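Local coordinates for protein indole-3-pyruvate decarboxylase (Azospirillum brasilense, PDB 2NXW) that catalyses the thiamine diphosphate- and metal-dependent decarboxylation of indole-3-pyruvate to indole-3-acetaldehyde, a step in the making of the plant hormone auxin, at residues T149-R154 and R177-E182; C211-L216 and L345-P350; G440-T445 and A528-F533. One frame throughout, in Å; residues are numbered along the deposited sequence.

The three contacts follow one another along the chain, each closing before the next opens, and each belongs to a different domain of this thiamine diphosphate enzyme. Contact 1 pairs strands 152-154 and 179-184 at the edge of the N-terminal parallel sheet. The chain then runs on into helix 205-221, which contact 2 joins to the end of helix 337-346 in the central domain; the two centres are about 36 Å apart. Contact 3, at the surface of the C-terminal cofactor-binding domain, ties the entry of strand 443-448 to the loop before strand 534-539. It lies about 34 Å from contact 1 and about 46 Å from contact 2, centre to centre, so each lies within its own region of the chain.

Contact 1. Residues T149-R154 and R177-E182; sequences TVAQAR and RPVYLE
Arg-177 opens the second segment beside Val-150, and its guanidinium leads away to the carbonyl of Tyr-107 and to Asp-322. Pro-178 follows, its carbonyl O taking the backbone N of Val-150 at 2.9 Å almost head-on, while its ring rests on helix 100-108. At Val-179, CG1 lies 3.7 Å from CG2 of Val-150 and also touches the CB of Ala-151; helix 161-175 packs on this same valine. From here the two chains run side by side as parallel strands, their axes 3° apart, and helix 161-175 links them in a beta-alpha-beta unit. Strand 152-154 is an edge strand of the N-terminal parallel sheet within this chain. Tyr-180 bonds through both backbone N and O: N to the O of Ala-151 at 3.0 Å, O to the N of Ala-153 at 2.9 Å. With CG anti to the backbone N (chi1 178°), the ring runs along the strand until OH meets OE1 of Glu-182 at 2.6 Å, on the anti lone pair; Gln-141 also bonds this hydroxyl and Phe-145 stacks on the ring. Gln-152 turns its CB to the ring edge and bends back, its NE2 bonding OG1 of Thr-149, which also bonds the carbonyl of Phe-145, and its OE1 reaches Lys-160 of the second subunit. Leu-181 puts CD2 3.8 Å from the CB of Ala-153. Last, Glu-182 N reaches the O of Ala-153 at 3.0 Å.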
ATOM      1  N   THR A 149     -16.195   1.746  -6.639  1.00 14.01           N
ATOM      2  CA  THR A 149     -17.462   2.464  -6.501  1.00 14.30           C
ATOM      3  C   THR A 149     -17.236   3.708  -5.651  1.00 15.45           C
ATOM      4  O   THR A 149     -16.268   3.769  -4.889  1.00 16.73           O
ATOM      5  CB  THR A 149     -18.554   1.597  -5.825  1.00 13.25           C
ATOM      6  OG1 THR A 149     -18.066   1.092  -4.575  1.00 13.69           O
ATOM      7  CG2 THR A 149     -18.946   0.431  -6.720  1.00 13.30           C
ATOM      8  N   VAL A 150     -18.124   4.696  -5.779  1.00 15.99           N
ATOM      9  CA  VAL A 150     -17.986   5.934  -5.009  1.00 16.77           C
ATOM     10  C   VAL A 150     -18.687   5.923  -3.660  1.00 16.72           C
ATOM     11  O   VAL A 150     -18.446   6.795  -2.832  1.00 18.67           O
ATOM     12  CB  VAL A 150     -18.464   7.172  -5.811  1.00 17.06           C
ATOM     13  CG1 VAL A 150     -17.556   7.363  -6.997  1.00 21.71           C
ATOM     14  CG2 VAL A 150     -19.918   7.028  -6.240  1.00 17.94           C
ATOM     15  N   ALA A 151     -19.554   4.946  -3.442  1.00 15.85           N
ATOM     16  CA  ALA A 151     -20.267   4.824  -2.181  1.00 15.52           C
ATOM     17  C   ALA A 151     -20.772   3.402  -2.072  1.00 15.16           C
ATOM     18  O   ALA A 151     -21.041   2.756  -3.091  1.00 14.74           O
ATOM     19  CB  ALA A 151     -21.434   5.808  -2.134  1.00 17.58           C
ATOM     20  N   GLN A 152     -20.908   2.921  -0.842  1.00 16.06           N
ATOM     21  CA  GLN A 152     -21.378   1.570  -0.597  1.00 16.98           C
ATOM     22  C   GLN A 152     -22.243   1.531   0.649  1.00 16.96           C
ATOM     23  O   GLN A 152     -22.120   2.383   1.533  1.00 19.01           O
ATOM     24  CB  GLN A 152     -20.210   0.613  -0.337  1.00 16.19           C
ATOM     25  CG  GLN A 152     -19.021   0.676  -1.289  1.00 16.09           C
ATOM     26  CD  GLN A 152     -18.107   1.851  -1.007  1.00 16.57           C
ATOM     27  OE1 GLN A 152     -17.840   2.185   0.159  1.00 17.67           O
ATOM     28  NE2 GLN A 152     -17.607   2.479  -2.066  1.00 15.31           N
ATOM     29  N   ALA A 153     -23.109   0.529   0.723  1.00 16.49           N
ATOM     30  CA  ALA A 153     -23.915   0.344   1.914  1.00 16.44           C
ATOM     31  C   ALA A 153     -24.373  -1.094   2.019  1.00 16.89           C
ATOM     32  O   ALA A 153     -24.676  -1.738   1.016  1.00 16.03           O
ATOM     33  CB  ALA A 153     -25.130   1.278   1.909  1.00 18.33           C
ATOM     34  N   ARG A 154     -24.375  -1.609   3.243  1.00 18.26           N
ATOM     35  CA  ARG A 154     -24.886  -2.938   3.509  1.00 17.99           C
ATOM     36  C   ARG A 154     -26.227  -2.626   4.166  1.00 19.03           C
ATOM     37  O   ARG A 154     -26.268  -2.016   5.234  1.00 19.76           O
ATOM     38  CB  ARG A 154     -23.990  -3.706   4.482  1.00 21.24           C
ATOM     39  CG  ARG A 154     -24.613  -5.029   4.891  1.00 23.77           C
ATOM     40  CD  ARG A 154     -23.733  -5.856   5.812  1.00 28.54           C
ATOM     41  NE  ARG A 154     -24.462  -7.037   6.267  1.00 31.95           N
ATOM     42  CZ  ARG A 154     -23.928  -8.034   6.961  1.00 35.05           C
ATOM     43  NH1 ARG A 154     -22.642  -8.002   7.289  1.00 37.55           N
ATOM     44  NH2 ARG A 154     -24.684  -9.067   7.325  1.00 35.98           N
ATOM     45  N   ARG A 177     -20.828   7.943 -10.878  1.00 14.24           N
ATOM     46  CA  ARG A 177     -19.973   6.760 -10.770  1.00 14.65           C
ATOM     47  C   ARG A 177     -20.805   5.646 -10.150  1.00 13.47           C
ATOM     48  O   ARG A 177     -21.812   5.896  -9.494  1.00 13.44           O
ATOM     49  CB  ARG A 177     -18.798   7.014  -9.838  1.00 16.53           C
ATOM     50  CG  ARG A 177     -17.977   8.251 -10.111  1.00 21.14           C
ATOM     51  CD  ARG A 177     -16.709   7.910 -10.847  1.00 17.57           C
ATOM     52  NE  ARG A 177     -15.742   9.002 -10.785  1.00 18.46           N
ATOM     53  CZ  ARG A 177     -14.703   9.115 -11.603  1.00 17.35           C
ATOM     54  NH1 ARG A 177     -14.503   8.201 -12.544  1.00 18.44           N
ATOM     55  NH2 ARG A 177     -13.871  10.142 -11.496  1.00 15.24           N
ATOM     56  N   PRO A 178     -20.384   4.395 -10.328  1.00 12.05           N
ATOM     57  CA  PRO A 178     -21.111   3.251  -9.774  1.00 12.03           C
ATOM     58  C   PRO A 178     -21.114   3.246  -8.250  1.00 12.28           C
ATOM     59  O   PRO A 178     -20.216   3.813  -7.617  1.00 12.23           O
ATOM     60  CB  PRO A 178     -20.339   2.042 -10.309  1.00 13.96           C
ATOM     61  CG  PRO A 178     -19.668   2.545 -11.513  1.00 15.75           C
ATOM     62  CD  PRO A 178     -19.264   3.950 -11.172  1.00 13.17           C
ATOM     63  N   VAL A 179     -22.121   2.587  -7.684  1.00 11.79           N
ATOM     64  CA  VAL A 179     -22.248   2.435  -6.238  1.00 13.16           C
ATOM     65  C   VAL A 179     -22.598   0.979  -5.952  1.00 13.77           C
ATOM     66  O   VAL A 179     -23.026   0.235  -6.850  1.00 13.71           O
ATOM     67  CB  VAL A 179     -23.324   3.371  -5.642  1.00 12.06           C
ATOM     68  CG1 VAL A 179     -22.857   4.814  -5.735  1.00 13.22           C
ATOM     69  CG2 VAL A 179     -24.662   3.179  -6.366  1.00 14.23           C
ATOM     70  N   TYR A 180     -22.429   0.576  -4.695  1.00 13.60           N
ATOM     71  CA  TYR A 180     -22.651  -0.797  -4.278  1.00 13.15           C
ATOM     72  C   TYR A 180     -23.622  -0.951  -3.106  1.00 14.09           C
ATOM     73  O   TYR A 180     -23.455  -0.310  -2.069  1.00 15.52           O
ATOM     74  CB  TYR A 180     -21.290  -1.397  -3.890  1.00 14.25           C
ATOM     75  CG  TYR A 180     -21.336  -2.821  -3.391  1.00 13.84           C
ATOM     76  CD1 TYR A 180     -21.650  -3.865  -4.249  1.00 15.33           C
ATOM     77  CD2 TYR A 180     -21.045  -3.127  -2.053  1.00 14.98           C
ATOM     78  CE1 TYR A 180     -21.676  -5.177  -3.806  1.00 16.40           C
ATOM     79  CE2 TYR A 180     -21.069  -4.437  -1.598  1.00 15.81           C
ATOM     80  CZ  TYR A 180     -21.387  -5.459  -2.477  1.00 16.50           C
ATOM     81  OH  TYR A 180     -21.436  -6.756  -2.020  1.00 17.77           O
ATOM     82  N   LEU A 181     -24.630  -1.801  -3.282  1.00 14.23           N
ATOM     83  CA  LEU A 181     -25.609  -2.071  -2.234  1.00 14.57           C
ATOM     84  C   LEU A 181     -25.635  -3.573  -2.009  1.00 15.46           C
ATOM     85  O   LEU A 181     -25.842  -4.343  -2.944  1.00 16.86           O
ATOM     86  CB  LEU A 181     -27.007  -1.589  -2.643  1.00 15.62           C
ATOM     87  CG  LEU A 181     -27.165  -0.069  -2.745  1.00 15.99           C
ATOM     88  CD1 LEU A 181     -28.546   0.282  -3.307  1.00 17.27           C
ATOM     89  CD2 LEU A 181     -26.977   0.558  -1.356  1.00 16.70           C
ATOM     90  N   GLU A 182     -25.423  -3.984  -0.762  1.00 15.80           N
ATOM     91  CA  GLU A 182     -25.403  -5.391  -0.388  1.00 16.14           C
ATOM     92  C   GLU A 182     -26.645  -5.623   0.474  1.00 17.45           C
ATOM     93  O   GLU A 182     -26.848  -4.930   1.471  1.00 18.70           O
ATOM     94  CB  GLU A 182     -24.108  -5.650   0.393  1.00 19.30           C
ATOM     95  CG  GLU A 182     -23.781  -7.082   0.715  1.00 22.85           C
ATOM     96  CD  GLU A 182     -22.398  -7.197   1.326  1.00 21.41           C
ATOM     97  OE1 GLU A 182     -21.397  -7.111   0.577  1.00 21.63           O
ATOM     98  OE2 GLU A 182     -22.309  -7.354   2.560  1.00 26.11           O
TER

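Contact 2. Residues C211-L216 and L345-P350; sequences CADEVL and LERLPP. Unlike the reference sequence in segment 345-350: Arg-347 (reference Gly).
Asp-213 and Arg-347 form a salt bridge, with NE of Arg-347 2.8 Å from OD1 of Asp-213. The oxygen lies in the guanidinium plane, yet the N-H comes in from above the carboxylate, 40° out of its plane, and the bond is bent to 144° at the hydrogen. The two flat groups are turned 51° against each other. A water completes the link: it gives a hydrogen to OD2 of Asp-213 at 2.7 Å and accepts one from NH2 of Arg-347 at 3.1 Å, so both carboxylate oxygens are engaged. Over one face of the guanidinium sits the methyl of Ala-212, its CB 3.8 Å from NE of Arg-347 and offset toward the rim. Further down, CD1 of Leu-216 presses on CB of Arg-347 at 3.5 Å, and its other methyl, CD2, meets CD2 of Leu-348 at 4.0 Å. Ala-212, Asp-213 and Leu-216 come from about one turn of helix 205-221 of the central domain, which lies against helix 337-346 where that helix runs out into a loop. Arg-347, which differs from the reference sequence, follows the helix end; its chain is extended from CG to NE, and NH1 bonds back to the carbonyl of Ala-343. Behind the salt bridge, Ala-212 and Leu-216 pack on Leu-344, while Leu-249 and Leu-245 of helix 239-249 back Leu-216 and Leu-348, respectively.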
ATOM      1  N   CYS A 211     -14.108  31.473  -8.575  1.00 21.14           N
ATOM      2  CA  CYS A 211     -13.687  30.586  -9.650  1.00 19.93           C
ATOM      3  C   CYS A 211     -14.185  31.087 -11.007  1.00 18.41           C
ATOM      4  O   CYS A 211     -13.420  31.179 -11.964  1.00 19.29           O
ATOM      5  CB  CYS A 211     -14.220  29.178  -9.381  1.00 19.09           C
ATOM      6  SG  CYS A 211     -13.757  27.967 -10.630  1.00 20.51           S
ATOM      7  N   ALA A 212     -15.472  31.404 -11.087  1.00 18.23           N
ATOM      8  CA  ALA A 212     -16.041  31.903 -12.333  1.00 18.06           C
ATOM      9  C   ALA A 212     -15.286  33.135 -12.837  1.00 19.16           C
ATOM     10  O   ALA A 212     -14.993  33.251 -14.028  1.00 18.69           O
ATOM     11  CB  ALA A 212     -17.522  32.235 -12.142  1.00 19.01           C
ATOM     12  N   ASP A 213     -14.975  34.066 -11.934  1.00 19.09           N
ATOM     13  CA  ASP A 213     -14.250  35.265 -12.337  1.00 20.52           C
ATOM     14  C   ASP A 213     -12.867  34.916 -12.863  1.00 20.59           C
ATOM     15  O   ASP A 213     -12.433  35.450 -13.885  1.00 21.39           O
ATOM     16  CB  ASP A 213     -14.091  36.241 -11.165  1.00 21.42           C
ATOM     17  CG  ASP A 213     -15.388  36.932 -10.789  1.00 23.18           C
ATOM     18  OD1 ASP A 213     -16.335  36.952 -11.604  1.00 23.32           O
ATOM     19  OD2 ASP A 213     -15.452  37.482  -9.665  1.00 25.96           O
ATOM     20  N   GLU A 214     -12.177  34.012 -12.169  1.00 21.04           N
ATOM     21  CA  GLU A 214     -10.832  33.628 -12.575  1.00 21.79           C
ATOM     22  C   GLU A 214     -10.823  32.905 -13.915  1.00 21.16           C
ATOM     23  O   GLU A 214      -9.947  33.131 -14.746  1.00 21.00           O
ATOM     24  CB  GLU A 214     -10.174  32.743 -11.519  1.00 23.30           C
ATOM     25  CG  GLU A 214      -8.671  32.657 -11.694  1.00 27.41           C
ATOM     26  CD  GLU A 214      -8.009  31.698 -10.725  1.00 29.58           C
ATOM     27  OE1 GLU A 214      -8.579  31.444  -9.640  1.00 31.46           O
ATOM     28  OE2 GLU A 214      -6.904  31.213 -11.050  1.00 32.25           O
ATOM     29  N   VAL A 215     -11.797  32.026 -14.117  1.00 20.18           N
ATOM     30  CA  VAL A 215     -11.893  31.294 -15.372  1.00 19.21           C
ATOM     31  C   VAL A 215     -12.092  32.261 -16.538  1.00 19.36           C
ATOM     32  O   VAL A 215     -11.426  32.152 -17.563  1.00 19.11           O
ATOM     33  CB  VAL A 215     -13.067  30.290 -15.337  1.00 18.73           C
ATOM     34  CG1 VAL A 215     -13.346  29.760 -16.742  1.00 19.23           C
ATOM     35  CG2 VAL A 215     -12.731  29.135 -14.404  1.00 19.56           C
ATOM     36  N   LEU A 216     -13.006  33.216 -16.387  1.00 19.49           N
ATOM     37  CA  LEU A 216     -13.253  34.159 -17.470  1.00 20.11           C
ATOM     38  C   LEU A 216     -12.026  35.024 -17.744  1.00 20.78           C
ATOM     39  O   LEU A 216     -11.716  35.324 -18.897  1.00 21.26           O
ATOM     40  CB  LEU A 216     -14.472  35.035 -17.161  1.00 20.50           C
ATOM     41  CG  LEU A 216     -15.819  34.302 -17.197  1.00 22.52           C
ATOM     42  CD1 LEU A 216     -16.952  35.289 -16.942  1.00 24.82           C
ATOM     43  CD2 LEU A 216     -15.995  33.620 -18.555  1.00 23.21           C
ATOM     44  N   LEU A 345     -22.433  32.023 -17.027  1.00 17.71           N
ATOM     45  CA  LEU A 345     -23.461  32.654 -17.855  1.00 19.10           C
ATOM     46  C   LEU A 345     -23.890  33.999 -17.283  1.00 21.36           C
ATOM     47  O   LEU A 345     -24.118  34.953 -18.022  1.00 21.79           O
ATOM     48  CB  LEU A 345     -24.675  31.728 -17.999  1.00 18.48           C
ATOM     49  CG  LEU A 345     -24.445  30.514 -18.909  1.00 17.71           C
ATOM     50  CD1 LEU A 345     -25.638  29.576 -18.835  1.00 19.02           C
ATOM     51  CD2 LEU A 345     -24.223  30.984 -20.345  1.00 17.59           C
ATOM     52  N   GLU A 346     -23.976  34.068 -15.962  1.00 21.06           N
ATOM     53  CA  GLU A 346     -24.366  35.300 -15.285  1.00 22.85           C
ATOM     54  C   GLU A 346     -23.367  36.425 -15.528  1.00 22.30           C
ATOM     55  O   GLU A 346     -23.707  37.604 -15.396  1.00 22.93           O
ATOM     56  CB  GLU A 346     -24.472  35.040 -13.786  1.00 25.13           C
ATOM     57  CG  GLU A 346     -25.727  34.300 -13.369  1.00 31.21           C
ATOM     58  CD  GLU A 346     -25.605  33.687 -11.989  1.00 34.75           C
ATOM     59  OE1 GLU A 346     -24.968  34.313 -11.113  1.00 37.76           O
ATOM     60  OE2 GLU A 346     -26.153  32.582 -11.778  1.00 38.41           O
ATOM     61  N   ARG A 347     -22.142  36.062 -15.895  1.00 20.84           N
ATOM     62  CA  ARG A 347     -21.075  37.035 -16.124  1.00 20.13           C
ATOM     63  C   ARG A 347     -20.749  37.323 -17.587  1.00 20.50           C
ATOM     64  O   ARG A 347     -19.802  38.055 -17.890  1.00 22.61           O
ATOM     65  CB  ARG A 347     -19.813  36.565 -15.401  1.00 19.26           C
ATOM     66  CG  ARG A 347     -19.997  36.464 -13.896  1.00 19.89           C
ATOM     67  CD  ARG A 347     -18.885  35.660 -13.240  1.00 19.59           C
ATOM     68  NE  ARG A 347     -18.926  35.788 -11.787  1.00 18.89           N
ATOM     69  CZ  ARG A 347     -19.915  35.336 -11.019  1.00 20.32           C
ATOM     70  NH1 ARG A 347     -20.957  34.710 -11.561  1.00 21.36           N
ATOM     71  NH2 ARG A 347     -19.879  35.535  -9.703  1.00 22.68           N
ATOM     72  N   LEU A 348     -21.535  36.754 -18.491  1.00 20.86           N
ATOM     73  CA  LEU A 348     -21.335  36.946 -19.921  1.00 20.99           C
ATOM     74  C   LEU A 348     -22.589  37.497 -20.577  1.00 21.16           C
ATOM     75  O   LEU A 348     -23.689  37.005 -20.342  1.00 21.92           O
ATOM     76  CB  LEU A 348     -20.978  35.610 -20.588  1.00 20.73           C
ATOM     77  CG  LEU A 348     -19.648  34.959 -20.203  1.00 21.30           C
ATOM     78  CD1 LEU A 348     -19.644  33.496 -20.649  1.00 20.17           C
ATOM     79  CD2 LEU A 348     -18.500  35.720 -20.847  1.00 21.14           C
ATOM     80  N   PRO A 349     -22.445  38.534 -21.414  1.00 21.69           N
ATOM     81  CA  PRO A 349     -23.653  39.054 -22.050  1.00 22.84           C
ATOM     82  C   PRO A 349     -24.108  38.134 -23.181  1.00 22.30           C
ATOM     83  O   PRO A 349     -23.333  37.323 -23.697  1.00 22.54           O
ATOM     84  CB  PRO A 349     -23.208  40.424 -22.558  1.00 23.91           C
ATOM     85  CG  PRO A 349     -21.784  40.187 -22.921  1.00 22.68           C
ATOM     86  CD  PRO A 349     -21.267  39.350 -21.757  1.00 21.98           C
ATOM     87  N   PRO A 350     -25.384  38.229 -23.567  1.00 23.33           N
ATOM     88  CA  PRO A 350     -25.921  37.402 -24.651  1.00 23.12           C
ATOM     89  C   PRO A 350     -25.138  37.716 -25.928  1.00 22.91           C
ATOM     90  O   PRO A 350     -24.534  38.783 -26.047  1.00 22.68           O
ATOM     91  CB  PRO A 350     -27.370  37.876 -24.758  1.00 24.65           C
ATOM     92  CG  PRO A 350     -27.688  38.361 -23.378  1.00 25.59           C
ATOM     93  CD  PRO A 350     -26.431  39.087 -22.987  1.00 24.46           C
TER
HETATM   94  O   HOH W   1     -17.863  37.535  -8.552  1.00 23.29           O

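Contact 3. Residues G440-T445 and A528-F533; sequences GKRILT and ATRGRF
Arg-442 reaches across to the loop 529-532, passing Arg-530 on the way as that side chain runs the opposite direction. Its CB lies over one face of the Arg-530 guanidinium, 4.1 Å from NH2 of Arg-530, offset toward the rim. CG follows, 4.2 Å from the same NH2, and CD comes 3.9 Å from NE of Arg-530. CG stands anti to the backbone N (chi1 -155°) and the chain stays extended to NE, which carries the guanidinium to the loop carbonyls. NE bonds the carbonyl of Asp-468 and lies 4.0 Å from NE of Arg-530; the side chain of Asp-468 forms a salt bridge with that second arginine, which probably eases the approach of the two like charges. The guanidinium planes are only 12° apart, and CG of Arg-530 covers one face of the Arg-442 head, 3.5 Å from its NH1. That nitrogen is taken by the carbonyl of Ala-526, near the end of helix 516-528. NH2 bonds the O of Thr-529 at 2.8 Å, though this oxygen is tilted 26° out of the guanidinium plane. All this happens at one end of the C-terminal domain's parallel sheet, where Gly-440 and Arg-442 lead into strand 443-448 and the loop leads into strand 534-539; strand 470-475 lies between them. An alanine in place of Arg-442 is likely to leave the carbonyls of Asp-468, Ala-526 and Thr-529 without their arginine donors and to uncover one face of the Arg-530 guanidinium. Arg-530, bent at chi3, grips the O of Gly-440 end-on, with NH1 at 3.1 Å and NH2 at 3.0 Å, the oxygen lying almost in its plane. Gly-440 has a positive phi, at which a side chain would jam against the preceding carbonyl.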
ATOM      1  N   GLY A 440     -37.753   0.590 -28.765  1.00 13.07           N
ATOM      2  CA  GLY A 440     -37.785   0.127 -30.141  1.00 13.32           C
ATOM      3  C   GLY A 440     -36.756   0.679 -31.116  1.00 12.63           C
ATOM      4  O   GLY A 440     -36.688   0.206 -32.256  1.00 13.14           O
ATOM      5  N   LYS A 441     -35.977   1.681 -30.704  1.00 12.16           N
ATOM      6  CA  LYS A 441     -34.960   2.233 -31.590  1.00 13.43           C
ATOM      7  C   LYS A 441     -33.899   1.152 -31.727  1.00 13.13           C
ATOM      8  O   LYS A 441     -33.363   0.657 -30.733  1.00 12.92           O
ATOM      9  CB  LYS A 441     -34.354   3.511 -31.003  1.00 15.03           C
ATOM     10  CG  LYS A 441     -35.349   4.679 -30.898  1.00 18.89           C
ATOM     11  CD  LYS A 441     -35.781   5.176 -32.267  1.00 21.55           C
ATOM     12  CE  LYS A 441     -36.544   6.499 -32.163  1.00 22.74           C
ATOM     13  NZ  LYS A 441     -37.910   6.353 -31.554  1.00 21.98           N
ATOM     14  N   ARG A 442     -33.617   0.771 -32.961  1.00 12.38           N
ATOM     15  CA  ARG A 442     -32.661  -0.287 -33.217  1.00 12.50           C
ATOM     16  C   ARG A 442     -31.236   0.169 -32.963  1.00 12.75           C
ATOM     17  O   ARG A 442     -30.884   1.310 -33.241  1.00 12.69           O
ATOM     18  CB  ARG A 442     -32.828  -0.767 -34.652  1.00 13.58           C
ATOM     19  CG  ARG A 442     -32.376  -2.179 -34.878  1.00 14.57           C
ATOM     20  CD  ARG A 442     -32.847  -2.701 -36.236  1.00 14.61           C
ATOM     21  NE  ARG A 442     -32.762  -4.146 -36.256  1.00 12.83           N
ATOM     22  CZ  ARG A 442     -32.920  -4.922 -37.329  1.00 11.40           C
ATOM     23  NH1 ARG A 442     -33.187  -4.387 -38.524  1.00 13.25           N
ATOM     24  NH2 ARG A 442     -32.787  -6.232 -37.206  1.00 12.78           N
ATOM     25  N   ILE A 443     -30.419  -0.733 -32.433  1.00 13.16           N
ATOM     26  CA  ILE A 443     -29.033  -0.402 -32.146  1.00 12.52           C
ATOM     27  C   ILE A 443     -28.128  -1.167 -33.104  1.00 12.66           C
ATOM     28  O   ILE A 443     -28.400  -2.321 -33.439  1.00 12.92           O
ATOM     29  CB  ILE A 443     -28.682  -0.771 -30.678  1.00 13.62           C
ATOM     30  CG1 ILE A 443     -29.680  -0.107 -29.713  1.00 14.86           C
ATOM     31  CG2 ILE A 443     -27.261  -0.321 -30.348  1.00 15.51           C
ATOM     32  CD1 ILE A 443     -29.721   1.417 -29.765  1.00 16.24           C
ATOM     33  N   LEU A 444     -27.098  -0.481 -33.590  1.00 12.18           N
ATOM     34  CA  LEU A 444     -26.111  -1.101 -34.471  1.00 11.60           C
ATOM     35  C   LEU A 444     -24.872  -1.352 -33.623  1.00 12.15           C
ATOM     36  O   LEU A 444     -24.310  -0.428 -33.038  1.00 12.84           O
ATOM     37  CB  LEU A 444     -25.750  -0.168 -35.628  1.00 12.21           C
ATOM     38  CG  LEU A 444     -24.552  -0.595 -36.490  1.00 12.69           C
ATOM     39  CD1 LEU A 444     -24.830  -1.945 -37.141  1.00 15.37           C
ATOM     40  CD2 LEU A 444     -24.287   0.476 -37.546  1.00 14.64           C
ATOM     41  N   THR A 445     -24.464  -2.608 -33.544  1.00 10.95           N
ATOM     42  CA  THR A 445     -23.280  -2.960 -32.775  1.00 11.39           C
ATOM     43  C   THR A 445     -22.138  -3.345 -33.705  1.00 11.10           C
ATOM     44  O   THR A 445     -22.351  -4.073 -34.668  1.00 10.93           O
ATOM     45  CB  THR A 445     -23.568  -4.162 -31.871  1.00 13.66           C
ATOM     46  OG1 THR A 445     -24.620  -3.818 -30.962  1.00 17.65           O
ATOM     47  CG2 THR A 445     -22.331  -4.563 -31.079  1.00 15.10           C
ATOM     48  N   ALA A 528     -33.638  -4.407 -43.432  1.00 14.00           N
ATOM     49  CA  ALA A 528     -34.996  -4.706 -43.879  1.00 15.23           C
ATOM     50  C   ALA A 528     -35.676  -5.778 -43.043  1.00 15.25           C
ATOM     51  O   ALA A 528     -36.881  -6.003 -43.176  1.00 16.68           O
ATOM     52  CB  ALA A 528     -34.963  -5.139 -45.334  1.00 15.79           C
ATOM     53  N   THR A 529     -34.911  -6.422 -42.166  1.00 14.35           N
ATOM     54  CA  THR A 529     -35.416  -7.531 -41.370  1.00 13.97           C
ATOM     55  C   THR A 529     -35.382  -7.312 -39.861  1.00 14.56           C
ATOM     56  O   THR A 529     -34.343  -7.479 -39.227  1.00 15.62           O
ATOM     57  CB  THR A 529     -34.604  -8.815 -41.678  1.00 14.18           C
ATOM     58  OG1 THR A 529     -34.473  -8.967 -43.102  1.00 15.16           O
ATOM     59  CG2 THR A 529     -35.296 -10.045 -41.116  1.00 14.94           C
ATOM     60  N   ARG A 530     -36.519  -6.934 -39.288  1.00 13.73           N
ATOM     61  CA  ARG A 530     -36.604  -6.745 -37.849  1.00 12.99           C
ATOM     62  C   ARG A 530     -37.264  -7.980 -37.242  1.00 13.85           C
ATOM     63  O   ARG A 530     -37.735  -8.860 -37.973  1.00 15.52           O
ATOM     64  CB  ARG A 530     -37.400  -5.478 -37.528  1.00 12.43           C
ATOM     65  CG  ARG A 530     -36.622  -4.218 -37.885  1.00 13.26           C
ATOM     66  CD  ARG A 530     -37.029  -3.027 -37.030  1.00 12.73           C
ATOM     67  NE  ARG A 530     -36.633  -3.193 -35.631  1.00 11.42           N
ATOM     68  CZ  ARG A 530     -36.690  -2.227 -34.718  1.00 11.96           C
ATOM     69  NH1 ARG A 530     -37.128  -1.014 -35.051  1.00 13.54           N
ATOM     70  NH2 ARG A 530     -36.313  -2.472 -33.468  1.00 12.30           N
ATOM     71  N   GLY A 531     -37.276  -8.066 -35.915  1.00 11.72           N
ATOM     72  CA  GLY A 531     -37.883  -9.205 -35.241  1.00 13.11           C
ATOM     73  C   GLY A 531     -36.901 -10.265 -34.746  1.00 13.25           C
ATOM     74  O   GLY A 531     -37.236 -11.072 -33.877  1.00 15.61           O
ATOM     75  N   ARG A 532     -35.701 -10.276 -35.322  1.00 13.71           N
ATOM     76  CA  ARG A 532     -34.633 -11.212 -34.956  1.00 12.05           C
ATOM     77  C   ARG A 532     -33.326 -10.448 -35.093  1.00 10.98           C
ATOM     78  O   ARG A 532     -33.204  -9.608 -35.982  1.00 12.46           O
ATOM     79  CB  ARG A 532     -34.591 -12.402 -35.927  1.00 13.76           C
ATOM     80  CG  ARG A 532     -35.757 -13.379 -35.784  1.00 13.85           C
ATOM     81  CD  ARG A 532     -35.833 -14.327 -36.977  1.00 17.43           C
ATOM     82  NE  ARG A 532     -34.704 -15.259 -37.075  1.00 17.27           N
ATOM     83  CZ  ARG A 532     -34.571 -16.369 -36.350  1.00 18.21           C
ATOM     84  NH1 ARG A 532     -35.498 -16.704 -35.457  1.00 19.65           N
ATOM     85  NH2 ARG A 532     -33.514 -17.159 -36.525  1.00 19.34           N
ATOM     86  N   PHE A 533     -32.352 -10.715 -34.220  1.00 10.76           N
ATOM     87  CA  PHE A 533     -31.081 -10.015 -34.380  1.00 11.62           C
ATOM     88  C   PHE A 533     -30.457 -10.433 -35.710  1.00 11.65           C
ATOM     89  O   PHE A 533     -30.687 -11.538 -36.211  1.00 12.77           O
ATOM     90  CB  PHE A 533     -30.133 -10.271 -33.182  1.00 11.22           C
ATOM     91  CG  PHE A 533     -29.472 -11.627 -33.160  1.00 10.83           C
ATOM     92  CD1 PHE A 533     -28.384 -11.894 -33.988  1.00 11.99           C
ATOM     93  CD2 PHE A 533     -29.887 -12.611 -32.263  1.00 11.10           C
ATOM     94  CE1 PHE A 533     -27.718 -13.118 -33.922  1.00 12.35           C
ATOM     95  CE2 PHE A 533     -29.227 -13.846 -32.186  1.00 11.73           C
ATOM     96  CZ  PHE A 533     -28.133 -14.094 -33.026  1.00 12.61           C
TER